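Local coordinates for protein ethylbenzene dehydrogenase alpha-subunit (Aromatoleum aromaticum, PDB 2IVF) that forms the molybdenum-containing alpha subunit of a molybdopterin oxidoreductase family enzyme, which also carries an iron/sulfur cluster, at residues C739-V744 with Y757-F762; L816-Y821 with G947-F952; Q871-M876 with M904-P909. All coordinates share one frame; numbering follows the deposited sequence.

Contact 1. Residues C739-V744 with Y757-F762; sequences CLKEMV and YTYEKF
Leu740, Lys741 and Val744, along one side of helix 736-749, pack round the ring of Tyr759 in the first turn of helix 759-765, joining two helices that are consecutive in the chain and linked by a short loop. Leu740 comes in at the ring edge, near its plane, with CD2 3.4 Å from Tyr759 CE1; the two side chains cross at about a right angle. Lys741 covers a face instead. Its CG sits 4.0 Å from the centroid of the Tyr759 ring in a CH-pi contact, offset toward the rim, and farther along the extended chain Lys741 CE lies 3.7 Å from Tyr759 CD2. Val744 splits its methyls: CG2 meets the edge of Tyr759 and lies 4.2 Å from Phe762 CD2, whereas CG1 turns to the backbone, 3.5 Å from Tyr757 O. That buried carbonyl oxygen has no hydrogen-bonding partner in the model, and no hydrogen bond crosses between the segments. With chi1 at 180°, Tyr759 CG stands anti to its backbone N and is carried toward helix 736-749, where the phenol OH hydrogen-bonds to Glu737 OE2. His659 and Met661 of strand 659-661 pack on this cluster, and Phe753 in the connecting loop touches Val744, Tyr757 and Phe762. Thr758 N-caps the second helix, its OG1 accepting a weak bond from Lys761 N at 3.3 Å.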
loop_
_atom_site.group_PDB
_atom_site.type_symbol
_atom_site.label_atom_id
_atom_site.label_comp_id
_atom_site.label_asym_id
_atom_site.label_seq_id
_atom_site.Cartn_x
_atom_site.Cartn_y
_atom_site.Cartn_z
ATOM N N CYS A 739 -3.323 30.017 1.211
ATOM C CA CYS A 739 -3.606 29.359 -0.059
ATOM C C CYS A 739 -4.830 28.419 0.018
ATOM O O CYS A 739 -5.585 28.339 -0.941
ATOM C CB CYS A 739 -2.398 28.574 -0.519
ATOM S SG CYS A 739 -1.051 29.668 -1.012
ATOM N N LEU A 740 -5.014 27.762 1.164
ATOM C CA LEU A 740 -6.144 26.894 1.402
ATOM C C LEU A 740 -7.422 27.685 1.380
ATOM O O LEU A 740 -8.389 27.263 0.778
ATOM C CB LEU A 740 -5.986 26.132 2.699
ATOM C CG LEU A 740 -7.058 25.067 2.973
ATOM C CD1 LEU A 740 -7.212 24.096 1.799
ATOM C CD2 LEU A 740 -6.776 24.286 4.249
ATOM N N LYS A 741 -7.457 28.804 2.075
ATOM C CA LYS A 741 -8.596 29.677 2.052
ATOM C C LYS A 741 -8.903 30.138 0.622
ATOM O O LYS A 741 -10.046 30.233 0.239
ATOM C CB LYS A 741 -8.329 30.887 2.909
ATOM C CG LYS A 741 -8.201 30.547 4.392
ATOM C CD LYS A 741 -7.834 31.799 5.191
ATOM C CE LYS A 741 -8.147 31.558 6.653
ATOM N NZ LYS A 741 -7.742 32.723 7.386
ATOM N N GLU A 742 -7.863 30.447 -0.157
ATOM C CA GLU A 742 -8.073 30.814 -1.555
ATOM C C GLU A 742 -8.610 29.629 -2.384
ATOM O O GLU A 742 -9.491 29.817 -3.241
ATOM C CB GLU A 742 -6.779 31.330 -2.174
ATOM C CG GLU A 742 -6.918 31.761 -3.607
ATOM C CD GLU A 742 -7.882 32.877 -3.819
ATOM O OE1 GLU A 742 -8.178 33.633 -2.871
ATOM O OE2 GLU A 742 -8.365 33.003 -4.965
ATOM N N MET A 743 -8.092 28.442 -2.134
ATOM C CA MET A 743 -8.600 27.253 -2.825
ATOM C C MET A 743 -10.044 26.999 -2.467
ATOM O O MET A 743 -10.797 26.550 -3.300
ATOM C CB MET A 743 -7.801 26.032 -2.490
ATOM C CG MET A 743 -6.445 26.014 -3.112
ATOM S SD MET A 743 -5.683 24.458 -2.786
ATOM C CE MET A 743 -4.336 24.615 -3.962
ATOM N N VAL A 744 -10.436 27.292 -1.221
ATOM C CA VAL A 744 -11.839 27.110 -0.844
ATOM C C VAL A 744 -12.688 28.101 -1.643
ATOM O O VAL A 744 -13.730 27.742 -2.164
ATOM C CB VAL A 744 -12.066 27.252 0.660
ATOM C CG1 VAL A 744 -13.568 27.380 0.964
ATOM C CG2 VAL A 744 -11.438 26.048 1.396
ATOM N N TYR A 757 -20.192 27.368 1.394
ATOM C CA TYR A 757 -19.318 26.419 2.061
ATOM C C TYR A 757 -17.930 27.002 2.278
ATOM O O TYR A 757 -16.992 26.759 1.521
ATOM C CB TYR A 757 -19.232 25.123 1.296
ATOM C CG TYR A 757 -18.706 24.016 2.163
ATOM C CD1 TYR A 757 -19.556 23.367 3.069
ATOM C CD2 TYR A 757 -17.357 23.651 2.125
ATOM C CE1 TYR A 757 -19.088 22.341 3.886
ATOM C CE2 TYR A 757 -16.865 22.635 2.945
ATOM C CZ TYR A 757 -17.738 21.975 3.832
ATOM O OH TYR A 757 -17.260 20.976 4.672
ATOM N N THR A 758 -17.814 27.724 3.375
ATOM C CA THR A 758 -16.645 28.472 3.726
ATOM C C THR A 758 -15.577 27.606 4.338
ATOM O O THR A 758 -15.820 26.470 4.771
ATOM C CB THR A 758 -17.027 29.519 4.767
ATOM O OG1 THR A 758 -17.588 28.841 5.898
ATOM C CG2 THR A 758 -18.061 30.503 4.210
ATOM N N TYR A 759 -14.390 28.175 4.428
ATOM C CA TYR A 759 -13.270 27.537 5.109
ATOM C C TYR A 759 -13.589 27.161 6.564
ATOM O O TYR A 759 -13.178 26.105 7.050
ATOM C CB TYR A 759 -12.058 28.472 5.078
ATOM C CG TYR A 759 -10.857 27.902 5.762
ATOM C CD1 TYR A 759 -10.250 26.750 5.276
ATOM C CD2 TYR A 759 -10.309 28.509 6.882
ATOM C CE1 TYR A 759 -9.117 26.217 5.887
ATOM C CE2 TYR A 759 -9.161 27.984 7.500
ATOM C CZ TYR A 759 -8.577 26.840 6.998
ATOM O OH TYR A 759 -7.469 26.295 7.605
ATOM N N GLU A 760 -14.308 28.043 7.253
ATOM C CA GLU A 760 -14.785 27.746 8.595
ATOM C C GLU A 760 -15.589 26.430 8.612
ATOM O O GLU A 760 -15.381 25.560 9.484
ATOM C CB GLU A 760 -15.616 28.907 9.095
ATOM C CG GLU A 760 -16.189 28.712 10.490
ATOM C CD GLU A 760 -15.195 29.033 11.598
ATOM O OE1 GLU A 760 -13.973 29.176 11.306
ATOM O OE2 GLU A 760 -15.666 29.160 12.765
ATOM N N LYS A 761 -16.479 26.242 7.641
ATOM C CA LYS A 761 -17.297 25.016 7.631
ATOM C C LYS A 761 -16.393 23.826 7.308
ATOM O O LYS A 761 -16.476 22.762 7.930
ATOM C CB LYS A 761 -18.425 25.088 6.608
ATOM C CG LYS A 761 -19.555 26.057 6.923
ATOM C CD LYS A 761 -20.774 25.720 6.042
ATOM C CE LYS A 761 -21.808 26.856 6.021
ATOM N NZ LYS A 761 -22.968 26.517 5.108
ATOM N N PHE A 762 -15.524 24.010 6.322
ATOM C CA PHE A 762 -14.586 22.961 5.916
ATOM C C PHE A 762 -13.684 22.487 7.062
ATOM O O PHE A 762 -13.502 21.277 7.236
ATOM C CB PHE A 762 -13.721 23.468 4.761
ATOM C CG PHE A 762 -12.924 22.392 4.062
ATOM C CD1 PHE A 762 -13.516 21.202 3.681
ATOM C CD2 PHE A 762 -11.616 22.606 3.722
ATOM C CE1 PHE A 762 -12.791 20.239 3.003
ATOM C CE2 PHE A 762 -10.900 21.665 3.063
ATOM C CZ PHE A 762 -11.481 20.478 2.716
#

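Contact 2. Residues L816-Y821 with G947-F952; sequences LDHDWY and GGYEQF
The side chains of Tyr821 and Phe952 reach toward each other tip to tip, their rings 28° from parallel and slid so that they barely overlap; Phe952 CZ stands 3.4 Å above one face of Tyr821, toward its rim. One face of Phe952 has Tyr949 CD2 over its centre, and at its edge, in plane, lies Leu816 CD1. One face of Tyr949 receives His818 CB, 4.3 Å from the ring centroid in a CH-pi contact, and the imidazole turns its edge to the same ring in an offset edge-to-face pair, planes at 82°. At the edge of Tyr949, Asp817 OD1 accepts a hydrogen bond from Tyr949 OH modelled at a doubtfully short 2.4 Å, while Phe342 N holds Asp817 OD2. His818 uses both nitrogens close to its ring plane: NE2 donates to Gly947 O at 2.6 Å, short but bent at the hydrogen, and ND1 accepts from Trp820 N. Its CG is anti to the backbone N (chi1 -176°), on the side of the 947-952 loop, and the two bonds hold the ring's rotation. His808 stacks on Tyr949. His818, Tyr821, Tyr949 and Phe952 thus form an aromatic cluster joining histidine-capped helix 819-824 to the type I turn Tyr949-Phe952.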
loop_
_atom_site.group_PDB
_atom_site.type_symbol
_atom_site.label_atom_id
_atom_site.label_comp_id
_atom_site.label_asym_id
_atom_site.label_seq_id
_atom_site.Cartn_x
_atom_site.Cartn_y
_atom_site.Cartn_z
ATOM N N LEU A 816 -9.650 4.881 -37.307
ATOM C CA LEU A 816 -8.793 6.087 -37.409
ATOM C C LEU A 816 -8.145 6.063 -38.772
ATOM O O LEU A 816 -7.222 5.295 -39.018
ATOM C CB LEU A 816 -7.756 6.149 -36.300
ATOM C CG LEU A 816 -8.378 6.023 -34.899
ATOM C CD1 LEU A 816 -7.301 5.857 -33.810
ATOM C CD2 LEU A 816 -9.259 7.225 -34.558
ATOM N N ASP A 817 -8.669 6.884 -39.664
ATOM C CA ASP A 817 -8.294 6.808 -41.096
ATOM C C ASP A 817 -7.161 7.755 -41.493
ATOM O O ASP A 817 -6.974 8.048 -42.659
ATOM C CB ASP A 817 -9.526 6.926 -41.985
ATOM C CG ASP A 817 -10.061 8.351 -42.105
ATOM O OD1 ASP A 817 -9.878 9.171 -41.161
ATOM O OD2 ASP A 817 -10.654 8.653 -43.154
ATOM N N HIS A 818 -6.406 8.184 -40.490
ATOM C CA HIS A 818 -5.204 8.990 -40.619
ATOM C C HIS A 818 -4.143 8.105 -41.261
ATOM O O HIS A 818 -3.992 6.941 -40.901
ATOM C CB HIS A 818 -4.803 9.417 -39.192
ATOM C CG HIS A 818 -3.638 10.347 -39.108
ATOM N ND1 HIS A 818 -2.341 9.950 -39.363
ATOM C CD2 HIS A 818 -3.565 11.650 -38.736
ATOM C CE1 HIS A 818 -1.526 10.982 -39.202
ATOM N NE2 HIS A 818 -2.244 12.028 -38.822
ATOM N N ASP A 819 -3.386 8.676 -42.193
ATOM C CA ASP A 819 -2.350 7.947 -42.958
ATOM C C ASP A 819 -1.396 7.117 -42.126
ATOM O O ASP A 819 -1.101 5.980 -42.481
ATOM C CB ASP A 819 -1.550 8.929 -43.823
ATOM C CG ASP A 819 -2.384 9.521 -44.952
ATOM O OD1 ASP A 819 -3.414 8.916 -45.330
ATOM O OD2 ASP A 819 -1.982 10.582 -45.487
ATOM N N TRP A 820 -0.929 7.666 -41.014
ATOM C CA TRP A 820 -0.005 6.933 -40.152
ATOM C C TRP A 820 -0.641 5.662 -39.610
ATOM O O TRP A 820 0.005 4.607 -39.528
ATOM C CB TRP A 820 0.435 7.788 -38.977
ATOM C CG TRP A 820 1.393 8.899 -39.314
ATOM C CD1 TRP A 820 1.570 9.513 -40.482
ATOM C CD2 TRP A 820 2.195 9.595 -38.361
ATOM N NE1 TRP A 820 2.508 10.521 -40.356
ATOM C CE2 TRP A 820 2.891 10.591 -39.044
ATOM C CE3 TRP A 820 2.399 9.443 -36.993
ATOM C CZ2 TRP A 820 3.802 11.432 -38.407
ATOM C CZ3 TRP A 820 3.290 10.280 -36.358
ATOM C CH2 TRP A 820 3.970 11.263 -37.061
ATOM N N TYR A 821 -1.888 5.766 -39.167
ATOM C CA TYR A 821 -2.624 4.605 -38.664
ATOM C C TYR A 821 -2.972 3.558 -39.715
ATOM O O TYR A 821 -2.801 2.350 -39.501
ATOM C CB TYR A 821 -3.883 5.050 -37.901
ATOM C CG TYR A 821 -3.522 5.589 -36.538
ATOM C CD1 TYR A 821 -2.859 6.807 -36.406
ATOM C CD2 TYR A 821 -3.821 4.869 -35.381
ATOM C CE1 TYR A 821 -2.516 7.291 -35.178
ATOM C CE2 TYR A 821 -3.484 5.340 -34.181
ATOM C CZ TYR A 821 -2.832 6.533 -34.066
ATOM O OH TYR A 821 -2.510 6.966 -32.836
ATOM N N GLY A 947 -0.531 14.335 -35.762
ATOM C CA GLY A 947 -1.478 15.428 -35.700
ATOM C C GLY A 947 -2.367 15.370 -36.931
ATOM O O GLY A 947 -2.516 14.319 -37.556
ATOM N N GLY A 948 -2.967 16.500 -37.276
ATOM C CA GLY A 948 -3.812 16.596 -38.469
ATOM C C GLY A 948 -5.044 15.725 -38.353
ATOM O O GLY A 948 -5.499 15.151 -39.338
ATOM N N TYR A 949 -5.559 15.584 -37.130
ATOM C CA TYR A 949 -6.771 14.827 -36.891
ATOM C C TYR A 949 -7.381 15.338 -35.597
ATOM O O TYR A 949 -6.696 15.493 -34.595
ATOM C CB TYR A 949 -6.433 13.351 -36.713
ATOM C CG TYR A 949 -7.425 12.358 -37.228
ATOM C CD1 TYR A 949 -7.697 12.285 -38.575
ATOM C CD2 TYR A 949 -8.040 11.439 -36.366
ATOM C CE1 TYR A 949 -8.554 11.373 -39.066
ATOM C CE2 TYR A 949 -8.909 10.491 -36.855
ATOM C CZ TYR A 949 -9.167 10.479 -38.220
ATOM O OH TYR A 949 -9.990 9.581 -38.773
ATOM N N GLU A 950 -8.679 15.540 -35.594
ATOM C CA GLU A 950 -9.325 16.172 -34.455
ATOM C C GLU A 950 -8.852 15.657 -33.109
ATOM O O GLU A 950 -8.428 16.438 -32.233
ATOM C CB GLU A 950 -10.838 16.005 -34.569
ATOM C CG GLU A 950 -11.537 16.840 -33.542
ATOM C CD GLU A 950 -12.797 17.490 -34.023
ATOM O OE1 GLU A 950 -13.080 17.494 -35.253
ATOM O OE2 GLU A 950 -13.504 18.017 -33.138
ATOM N N GLN A 951 -8.924 14.351 -32.924
ATOM C CA GLN A 951 -8.640 13.784 -31.604
ATOM C C GLN A 951 -7.160 13.474 -31.368
ATOM O O GLN A 951 -6.794 12.964 -30.324
ATOM C CB GLN A 951 -9.460 12.532 -31.348
ATOM C CG GLN A 951 -9.269 11.378 -32.340
ATOM C CD GLN A 951 -10.449 11.286 -33.260
ATOM O OE1 GLN A 951 -10.759 12.255 -33.954
ATOM N NE2 GLN A 951 -11.125 10.142 -33.271
ATOM N N PHE A 952 -6.325 13.750 -32.357
ATOM C CA PHE A 952 -4.873 13.632 -32.216
ATOM C C PHE A 952 -4.332 14.999 -31.840
ATOM O O PHE A 952 -4.198 15.884 -32.693
ATOM C CB PHE A 952 -4.246 13.118 -33.510
ATOM C CG PHE A 952 -4.656 11.693 -33.892
ATOM C CD1 PHE A 952 -5.378 10.878 -33.042
ATOM C CD2 PHE A 952 -4.265 11.178 -35.120
ATOM C CE1 PHE A 952 -5.735 9.591 -33.424
ATOM C CE2 PHE A 952 -4.628 9.895 -35.517
ATOM C CZ PHE A 952 -5.352 9.105 -34.675
#

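Contact 3. Residues Q871-M876 with M904-P909; sequences QPVVHM and MVRTAP
Gln871 leads into a pair of parallel strands, 873-876 beside 904-908, within the molybdopterin dinucleotide binding domain, which belongs to the double-psi beta-barrel clan. Its side chain crosses that of Met904 at about a right angle, CD lying 3.7 Å from Met904 SD. At Pro872, just before the pairing starts, the backbones have not fully closed: Met904 N reaches Pro872 O only through a weak bond of 3.5 Å, and a water bridges the gap, donating to Pro872 O at 2.6 Å while accepting from Met904 N. Val873 shares one face of the sheet with His875, Met904 and Arg906, and its CG1 presses against Arg906 CB at 3.4 Å. Val874 then bonds in both directions, its N to Met904 O at 2.7 Å and its O from Arg906 N, while its side chain lies beside Val905 on the other face, the two pointing the same way. The ring of His875 carries Arg906 CD directly over its centre, 3.5 Å from the centroid and 13° off the normal. The guanidinium plane stands 74° to the imidazole, with His875 NE2 at its edge. Beyond the ring, the guanidinium of Arg906 reaches the beta subunit: NH2 hydrogen-bonds to Trp130 O of that subunit and NE to Gln134 OE1 of the same subunit, so this face of the barrel contributes to the subunit interface. Met876 ends the run with its N bonded to Arg906 O and its O accepting from Ala908 N at 2.9 Å. Its side chain starts out on the Val905 face and its end turns away, with Met876 SD 3.8 Å from Val905 CG1.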
loop_
_atom_site.group_PDB
_atom_site.type_symbol
_atom_site.label_atom_id
_atom_site.label_comp_id
_atom_site.label_asym_id
_atom_site.label_seq_id
_atom_site.Cartn_x
_atom_site.Cartn_y
_atom_site.Cartn_z
ATOM N N GLN A 871 12.688 -4.523 1.246
ATOM C CA GLN A 871 13.658 -4.366 0.158
ATOM C C GLN A 871 13.005 -4.677 -1.173
ATOM O O GLN A 871 11.935 -5.286 -1.198
ATOM C CB GLN A 871 14.836 -5.347 0.372
ATOM C CG GLN A 871 14.409 -6.763 0.364
ATOM C CD GLN A 871 15.414 -7.644 1.020
ATOM O OE1 GLN A 871 15.250 -8.053 2.167
ATOM N NE2 GLN A 871 16.496 -7.878 0.333
ATOM N N PRO A 872 13.656 -4.295 -2.281
ATOM C CA PRO A 872 13.116 -4.644 -3.568
ATOM C C PRO A 872 13.013 -6.151 -3.789
ATOM O O PRO A 872 13.902 -6.909 -3.370
ATOM C CB PRO A 872 14.109 -4.011 -4.537
ATOM C CG PRO A 872 14.660 -2.800 -3.773
ATOM C CD PRO A 872 14.868 -3.469 -2.432
ATOM N N VAL A 873 11.920 -6.565 -4.431
ATOM C CA VAL A 873 11.608 -7.982 -4.686
ATOM C C VAL A 873 11.133 -8.146 -6.115
ATOM O O VAL A 873 10.335 -7.327 -6.601
ATOM C CB VAL A 873 10.516 -8.477 -3.717
ATOM C CG1 VAL A 873 10.049 -9.909 -4.043
ATOM C CG2 VAL A 873 11.065 -8.487 -2.263
ATOM N N VAL A 874 11.611 -9.181 -6.807
ATOM C CA VAL A 874 11.007 -9.559 -8.064
ATOM C C VAL A 874 10.174 -10.831 -7.862
ATOM O O VAL A 874 10.648 -11.789 -7.267
ATOM C CB VAL A 874 12.022 -9.793 -9.192
ATOM C CG1 VAL A 874 13.004 -10.905 -8.817
ATOM C CG2 VAL A 874 11.277 -10.129 -10.464
ATOM N N HIS A 875 8.903 -10.814 -8.294
ATOM C CA HIS A 875 8.078 -12.015 -8.201
ATOM C C HIS A 875 8.267 -12.830 -9.471
ATOM O O HIS A 875 8.112 -12.309 -10.584
ATOM C CB HIS A 875 6.588 -11.726 -8.083
ATOM C CG HIS A 875 6.202 -10.902 -6.885
ATOM N ND1 HIS A 875 4.976 -11.041 -6.265
ATOM C CD2 HIS A 875 6.853 -9.917 -6.221
ATOM C CE1 HIS A 875 4.900 -10.188 -5.251
ATOM N NE2 HIS A 875 6.023 -9.495 -5.204
ATOM N N MET A 876 8.614 -14.093 -9.291
ATOM C CA MET A 876 8.809 -15.001 -10.403
ATOM C C MET A 876 7.926 -16.201 -10.235
ATOM O O MET A 876 7.690 -16.659 -9.115
ATOM C CB MET A 876 10.245 -15.517 -10.439
ATOM C CG MET A 876 11.304 -14.498 -10.689
ATOM S SD MET A 876 12.910 -15.307 -10.776
ATOM C CE MET A 876 12.682 -16.278 -12.295
ATOM N N MET A 904 16.018 -9.205 -4.904
ATOM C CA MET A 904 15.636 -10.424 -4.188
ATOM C C MET A 904 14.450 -11.081 -4.864
ATOM O O MET A 904 13.523 -10.393 -5.291
ATOM C CB MET A 904 15.300 -10.127 -2.736
ATOM C CG MET A 904 14.666 -11.335 -1.985
ATOM S SD MET A 904 14.396 -10.983 -0.262
ATOM C CE MET A 904 16.043 -11.215 0.434
ATOM N N VAL A 905 14.432 -12.411 -4.880
ATOM C CA VAL A 905 13.434 -13.156 -5.588
ATOM C C VAL A 905 12.368 -13.646 -4.617
ATOM O O VAL A 905 12.655 -14.146 -3.518
ATOM C CB VAL A 905 14.035 -14.367 -6.310
ATOM C CG1 VAL A 905 12.914 -15.266 -6.938
ATOM C CG2 VAL A 905 15.007 -13.911 -7.394
ATOM N N ARG A 906 11.138 -13.417 -5.015
ATOM C CA ARG A 906 9.978 -14.098 -4.434
ATOM C C ARG A 906 9.448 -15.082 -5.472
ATOM O O ARG A 906 9.161 -14.692 -6.576
ATOM C CB ARG A 906 8.908 -13.071 -4.145
ATOM C CG ARG A 906 7.493 -13.653 -3.918
ATOM C CD ARG A 906 6.566 -12.591 -3.359
ATOM N NE ARG A 906 6.795 -12.396 -1.946
ATOM C CZ ARG A 906 6.845 -11.230 -1.327
ATOM N NH1 ARG A 906 6.716 -10.094 -1.980
ATOM N NH2 ARG A 906 7.069 -11.227 -0.034
ATOM N N THR A 907 9.302 -16.354 -5.125
ATOM C CA THR A 907 8.718 -17.322 -6.068
ATOM C C THR A 907 7.260 -17.516 -5.712
ATOM O O THR A 907 6.926 -17.591 -4.541
ATOM C CB THR A 907 9.448 -18.666 -6.039
ATOM O OG1 THR A 907 9.395 -19.221 -4.723
ATOM C CG2 THR A 907 10.894 -18.497 -6.419
ATOM N N ALA A 908 6.387 -17.549 -6.715
ATOM C CA ALA A 908 4.952 -17.750 -6.468
ATOM C C ALA A 908 4.345 -18.485 -7.661
ATOM O O ALA A 908 4.716 -18.226 -8.782
ATOM C CB ALA A 908 4.270 -16.419 -6.236
ATOM N N PRO A 909 3.394 -19.398 -7.418
ATOM C CA PRO A 909 2.671 -20.004 -8.545
ATOM C C PRO A 909 1.741 -19.038 -9.279
ATOM O O PRO A 909 1.234 -19.369 -10.338
ATOM C CB PRO A 909 1.866 -21.120 -7.902
ATOM C CG PRO A 909 1.882 -20.893 -6.480
ATOM C CD PRO A 909 2.993 -19.954 -6.129
HETATM O O HOH W 1 16.494 -6.754 -2.922
#

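How the contacts relate
Contact 1 comes first along the chain and closes before the others open; contact 3 is nested inside the loop closed by contact 2, whose segments lie 126 residues apart. The three are widely separated, with centres 42 to 46 Å apart and none touching another, and contacts 1 and 2 sit on opposite sides of the chain's centre. They share no secondary structure: contact 1 joins neighbouring helices, with the side chain of Phe762 about 13 Å from the iron/sulfur cluster, contact 2 brings a helix start to a long loop, and contact 3 pairs strands in the sheet of the molybdopterin dinucleotide binding domain. Each thus holds a separate part of the fold, and contact 3 alone reaches the beta subunit.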